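Leukocyte-associated immunoglobulin-like receptor 1 (Mus musculus, PDB 4ESK) acts as an inhibitory collagen receptor on the leukocyte surface, restraining natural killer cells, B cells and T cells and recruiting tyrosine phosphatases when phosphorylated. Local coordinates at residues M19-Q22 with G23-V26. Numbering follows the deposited sequence.
Sequences MISQ and GTFV
The flat carbonyl group of Ser21 takes both of its local partners from Thr24 and on one side of its plane: the backbone N lies tilted 27° from the carbonyl plane, and OG1 lies on the same side, nearer the plane and shifted toward Ser21 CA. The N-H bond closes a type II beta turn running from Ser21 to Thr24, at the surface of the extracellular immunoglobulin-like domain. Here the chain leaves strand 17-21, outermost of its sheet within this chain and paired parallel with strand 88-100, and turns toward strand 26-31 in the other sheet of the beta sandwich. The backbone bond, from Thr24 N to Ser21 O, measures 3.0 Å. The hydroxyl donates to the same acceptor, but its modelled length, 2.4 Å from Thr24 OG1 to Ser21 O, is doubtfully short. With chi1 at -62°, OG1 is held beside the backbone N of its own residue, which brings both donors of Thr24 to one oxygen. Gly23, with a positive phi of 86°, fills the third position of the turn; type II turns favour glycine there, since it has no CB to run into the carbonyl O of Gln22.

Next to the turn the contact becomes apolar. Ile20 CG2 is the branch that reaches across, approaching Thr24 CB to 3.7 Å and Val26 CG2 to 3.8 Å; the isoleucine side chain crosses those of Thr24 and Val26 at about a right angle. Val70 touches the side chains of Ile20 and Thr24 and forms backbone hydrogen bonds with Gly23 and Thr24, while Ile20 forms them with Lys98 and Ile100. Beside the hydroxyl, one water closes the strand end against the turn: it accepts from Ser21 N at 2.9 Å and donates to Thr24 OG1 at 3.1 Å.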
ATOM      1  N   MET A  19      -8.432 -10.517  -4.641  1.00 18.44           N
ATOM      2  CA  MET A  19      -8.498 -11.797  -3.960  1.00 20.89           C
ATOM      3  C   MET A  19      -7.075 -12.319  -3.782  1.00 20.51           C
ATOM      4  O   MET A  19      -6.271 -12.306  -4.721  1.00 19.53           O
ATOM      5  CB  MET A  19      -9.278 -12.768  -4.840  1.00 24.99           C
ATOM      6  CG  MET A  19      -9.437 -14.183  -4.326  1.00 30.41           C
ATOM      7  SD  MET A  19     -10.489 -15.115  -5.468  1.00 39.87           S
ATOM      8  CE  MET A  19      -9.276 -16.185  -6.251  1.00 35.72           C
ATOM      9  N   ILE A  20      -6.789 -12.814  -2.583  1.00 19.19           N
ATOM     10  CA  ILE A  20      -5.456 -13.200  -2.169  1.00 19.63           C
ATOM     11  C   ILE A  20      -5.618 -14.549  -1.467  1.00 20.56           C
ATOM     12  O   ILE A  20      -6.463 -14.662  -0.603  1.00 19.57           O
ATOM     13  CB  ILE A  20      -4.896 -12.170  -1.146  1.00 19.36           C
ATOM     14  CG1 ILE A  20      -4.910 -10.742  -1.730  1.00 20.43           C
ATOM     15  CG2 ILE A  20      -3.500 -12.556  -0.681  1.00 19.54           C
ATOM     16  CD1 ILE A  20      -3.964 -10.538  -2.897  1.00 19.16           C
ATOM     17  N   SER A  21      -4.831 -15.552  -1.837  1.00 22.71           N
ATOM     18  CA  SER A  21      -4.895 -16.855  -1.166  1.00 24.65           C
ATOM     19  C   SER A  21      -4.188 -16.816   0.194  1.00 23.93           C
ATOM     20  O   SER A  21      -3.104 -16.277   0.310  1.00 22.71           O
ATOM     21  CB  SER A  21      -4.234 -17.932  -2.033  1.00 26.77           C
ATOM     22  OG  SER A  21      -4.756 -17.914  -3.349  1.00 30.27           O
ATOM     23  N   GLN A  22      -4.781 -17.436   1.209  1.00 25.63           N
ATOM     24  CA  GLN A  22      -4.110 -17.613   2.497  1.00 24.46           C
ATOM     25  C   GLN A  22      -2.722 -18.208   2.265  1.00 22.91           C
ATOM     26  O   GLN A  22      -2.544 -19.090   1.421  1.00 20.98           O
ATOM     27  CB  GLN A  22      -4.953 -18.529   3.404  1.00 28.66           C
ATOM     28  CG  GLN A  22      -4.582 -18.493   4.875  1.00 30.92           C
ATOM     29  CD  GLN A  22      -5.311 -19.548   5.703  1.00 36.43           C
ATOM     30  OE1 GLN A  22      -6.076 -20.369   5.175  1.00 38.27           O
ATOM     31  NE2 GLN A  22      -5.063 -19.537   7.013  1.00 38.72           N
ATOM     32  N   GLY A  23      -1.728 -17.712   3.008  1.00 21.16           N
ATOM     33  CA  GLY A  23      -0.355 -18.159   2.876  1.00 20.91           C
ATOM     34  C   GLY A  23       0.434 -17.435   1.795  1.00 20.83           C
ATOM     35  O   GLY A  23       1.614 -17.705   1.621  1.00 23.41           O
ATOM     36  N   THR A  24      -0.225 -16.536   1.066  1.00 19.85           N
ATOM     37  CA  THR A  24       0.407 -15.728   0.008  1.00 21.00           C
ATOM     38  C   THR A  24       1.330 -14.690   0.625  1.00 18.76           C
ATOM     39  O   THR A  24       1.079 -14.223   1.725  1.00 17.43           O
ATOM     40  CB  THR A  24      -0.665 -14.944  -0.803  1.00 20.97           C
ATOM     41  OG1 THR A  24      -1.535 -15.853  -1.451  1.00 23.58           O
ATOM     42  CG2 THR A  24      -0.060 -13.987  -1.897  1.00 21.90           C
ATOM     43  N   PHE A  25       2.370 -14.310  -0.107  1.00 19.59           N
ATOM     44  CA  PHE A  25       3.164 -13.128   0.251  1.00 20.05           C
ATOM     45  C   PHE A  25       2.725 -11.937  -0.614  1.00 19.31           C
ATOM     46  O   PHE A  25       2.786 -11.997  -1.854  1.00 20.46           O
ATOM     47  CB  PHE A  25       4.657 -13.409   0.110  1.00 22.70           C
ATOM     48  CG  PHE A  25       5.206 -14.306   1.188  1.00 25.13           C
ATOM     49  CD1 PHE A  25       4.906 -15.657   1.200  1.00 26.80           C
ATOM     50  CD2 PHE A  25       6.020 -13.796   2.195  1.00 26.64           C
ATOM     51  CE1 PHE A  25       5.389 -16.487   2.206  1.00 28.66           C
ATOM     52  CE2 PHE A  25       6.515 -14.628   3.197  1.00 26.65           C
ATOM     53  CZ  PHE A  25       6.192 -15.974   3.200  1.00 27.79           C
ATOM     54  N   VAL A  26       2.243 -10.888   0.047  1.00 16.29           N
ATOM     55  CA  VAL A  26       1.776  -9.664  -0.625  1.00 15.34           C
ATOM     56  C   VAL A  26       2.885  -8.611  -0.562  1.00 14.84           C
ATOM     57  O   VAL A  26       3.669  -8.578   0.392  1.00 14.14           O
ATOM     58  CB  VAL A  26       0.493  -9.127   0.036  1.00 15.09           C
ATOM     59  CG1 VAL A  26       0.178  -7.707  -0.393  1.00 16.40           C
ATOM     60  CG2 VAL A  26      -0.705 -10.022  -0.279  1.00 15.40           C
TER
HETATM   61  O   HOH W   1      -3.037 -14.872  -4.015  1.00 34.95           O